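Local atomic coordinates of proline dehydrogenase (Bradyrhizobium japonicum USDA 110, PDB entry 3HAZ), a protein that probably oxidizes proline to glutamate in two steps, as a bifunctional flavoenzyme joining FAD-dependent proline dehydrogenase to NAD-dependent 1-pyrroline-5-carboxylate dehydrogenase activity. Residues A558-F563 against H725-G730. Numbering follows the deposited sequence.
Sequences AARAGF and HPDIAG
A type I beta turn, His725 to Ile728, meets the side of helix 549-567 in the aldehyde dehydrogenase part of the chain, and Asp727 of the turn faces Arg560 of the helix in a surface salt bridge. Opposite charges can attract without an N-H directed at an oxygen, and this pair is an example. Arg560 NH2 and Asp727 OD2 are 3.7 Å apart, a long salt bridge, and the oxygen sits to one side of the guanidinium plane. The two flat groups are stacked, their planes 28° apart, with Asp727 CG 3.8 Å above the guanidinium plane of Arg560 and displaced toward its rim. Nonpolar parts join in, since Arg560 CD lies 3.7 Å from Asp727 CB. Arg560 reaches this position because its CG stands anti to the backbone N (chi1 -180°) and the chain runs on extended to NE, carrying the guanidinium away from the helix.

The backbone that carries Asp727 is braced within the turn: Asp727 N donates to His725 ND1 over 3.0 Å, nearly straight at 162° and close to the plane of the imidazole, which helps set the ring's rotation. The loop containing the turn joins helix 716-724 to strand 730-734, which pairs in parallel with strand 641-656 in the NAD-binding, Rossmann-type domain of the aldehyde dehydrogenase fold; Ala729 and Gly730 bond through their backbones to Val652 and Val654, Arg560 touches Val652, and Ile728 packs on Val556 of the helix. With an alanine in place of Asp727, the guanidinium would probably lose the carboxylate over one face, leaving its charge without this mate and the arginine's outer end freer to turn. Farther along the helix, Phe563 packs on Gln936 of a second subunit.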
loop_
_atom_site.group_PDB
_atom_site.type_symbol
_atom_site.label_atom_id
_atom_site.label_comp_id
_atom_site.label_asym_id
_atom_site.label_seq_id
_atom_site.Cartn_x
_atom_site.Cartn_y
_atom_site.Cartn_z
ATOM N N ALA A 558 16.751 15.824 -49.032
ATOM C CA ALA A 558 17.545 16.181 -47.863
ATOM C C ALA A 558 16.885 15.694 -46.564
ATOM O O ALA A 558 17.554 15.160 -45.675
ATOM C CB ALA A 558 17.777 17.683 -47.822
ATOM N N ALA A 559 15.573 15.880 -46.461
ATOM C CA ALA A 559 14.828 15.375 -45.315
ATOM C C ALA A 559 14.948 13.859 -45.245
ATOM O O ALA A 559 15.140 13.295 -44.174
ATOM C CB ALA A 559 13.361 15.793 -45.398
ATOM N N ARG A 560 14.844 13.205 -46.398
ATOM C CA ARG A 560 14.959 11.749 -46.477
ATOM C C ARG A 560 16.292 11.239 -45.928
ATOM O O ARG A 560 16.339 10.229 -45.222
ATOM C CB ARG A 560 14.771 11.278 -47.921
ATOM C CG ARG A 560 14.874 9.774 -48.095
ATOM C CD ARG A 560 14.144 9.314 -49.349
ATOM N NE ARG A 560 13.987 7.861 -49.398
ATOM C CZ ARG A 560 14.634 7.067 -50.245
ATOM N NH1 ARG A 560 14.430 5.755 -50.218
ATOM N NH2 ARG A 560 15.481 7.583 -51.125
ATOM N N ALA A 561 17.373 11.940 -46.250
ATOM C CA ALA A 561 18.692 11.567 -45.751
ATOM C C ALA A 561 18.806 11.746 -44.239
ATOM O O ALA A 561 19.524 11.001 -43.566
ATOM C CB ALA A 561 19.777 12.365 -46.461
ATOM N N GLY A 562 18.099 12.738 -43.706
ATOM C CA GLY A 562 18.203 13.051 -42.293
ATOM C C GLY A 562 17.324 12.177 -41.417
ATOM O O GLY A 562 17.454 12.185 -40.194
ATOM N N PHE A 563 16.428 11.423 -42.050
ATOM C CA PHE A 563 15.460 10.598 -41.334
ATOM C C PHE A 563 16.127 9.497 -40.513
ATOM O O PHE A 563 15.752 9.268 -39.366
ATOM C CB PHE A 563 14.435 10.003 -42.308
ATOM C CG PHE A 563 13.661 8.833 -41.746
ATOM C CD1 PHE A 563 12.707 9.021 -40.757
ATOM C CD2 PHE A 563 13.880 7.549 -42.221
ATOM C CE1 PHE A 563 11.996 7.947 -40.240
ATOM C CE2 PHE A 563 13.170 6.471 -41.715
ATOM C CZ PHE A 563 12.223 6.674 -40.719
ATOM N N HIS A 725 5.525 13.711 -54.374
ATOM C CA HIS A 725 6.842 13.082 -54.313
ATOM C C HIS A 725 6.763 11.624 -53.857
ATOM O O HIS A 725 6.174 11.325 -52.820
ATOM C CB HIS A 725 7.773 13.866 -53.390
ATOM C CG HIS A 725 9.225 13.575 -53.611
ATOM N ND1 HIS A 725 9.805 12.375 -53.259
ATOM C CD2 HIS A 725 10.213 14.327 -54.150
ATOM C CE1 HIS A 725 11.088 12.400 -53.572
ATOM N NE2 HIS A 725 11.361 13.574 -54.114
ATOM N N PRO A 726 7.368 10.711 -54.633
ATOM C CA PRO A 726 7.306 9.264 -54.377
ATOM C C PRO A 726 7.951 8.806 -53.064
ATOM O O PRO A 726 7.620 7.720 -52.579
ATOM C CB PRO A 726 8.082 8.672 -55.569
ATOM C CG PRO A 726 8.944 9.806 -56.052
ATOM C CD PRO A 726 8.040 10.992 -55.913
ATOM N N ASP A 727 8.855 9.605 -52.504
ATOM C CA ASP A 727 9.616 9.178 -51.331
ATOM C C ASP A 727 9.042 9.600 -49.976
ATOM O O ASP A 727 9.635 9.311 -48.936
ATOM C CB ASP A 727 11.060 9.672 -51.418
ATOM C CG ASP A 727 11.835 9.011 -52.537
ATOM O OD1 ASP A 727 11.386 7.952 -53.034
ATOM O OD2 ASP A 727 12.894 9.561 -52.910
ATOM N N ILE A 728 7.907 10.277 -49.966
ATOM C CA ILE A 728 7.364 10.736 -48.687
ATOM C C ILE A 728 6.582 9.632 -47.969
ATOM O O ILE A 728 5.998 8.761 -48.615
ATOM C CB ILE A 728 6.518 11.999 -48.850
ATOM C CG1 ILE A 728 5.313 11.718 -49.747
ATOM C CG2 ILE A 728 7.380 13.132 -49.415
ATOM C CD1 ILE A 728 4.092 12.533 -49.400
ATOM N N ALA A 729 6.576 9.679 -46.637
ATOM C CA ALA A 729 6.002 8.614 -45.820
ATOM C C ALA A 729 4.627 8.967 -45.243
ATOM O O ALA A 729 3.996 8.156 -44.564
ATOM C CB ALA A 729 6.954 8.252 -44.692
ATOM N N GLY A 730 4.168 10.180 -45.502
ATOM C CA GLY A 730 2.880 10.599 -44.987
ATOM C C GLY A 730 2.680 12.091 -45.085
ATOM O O GLY A 730 3.633 12.851 -45.314
#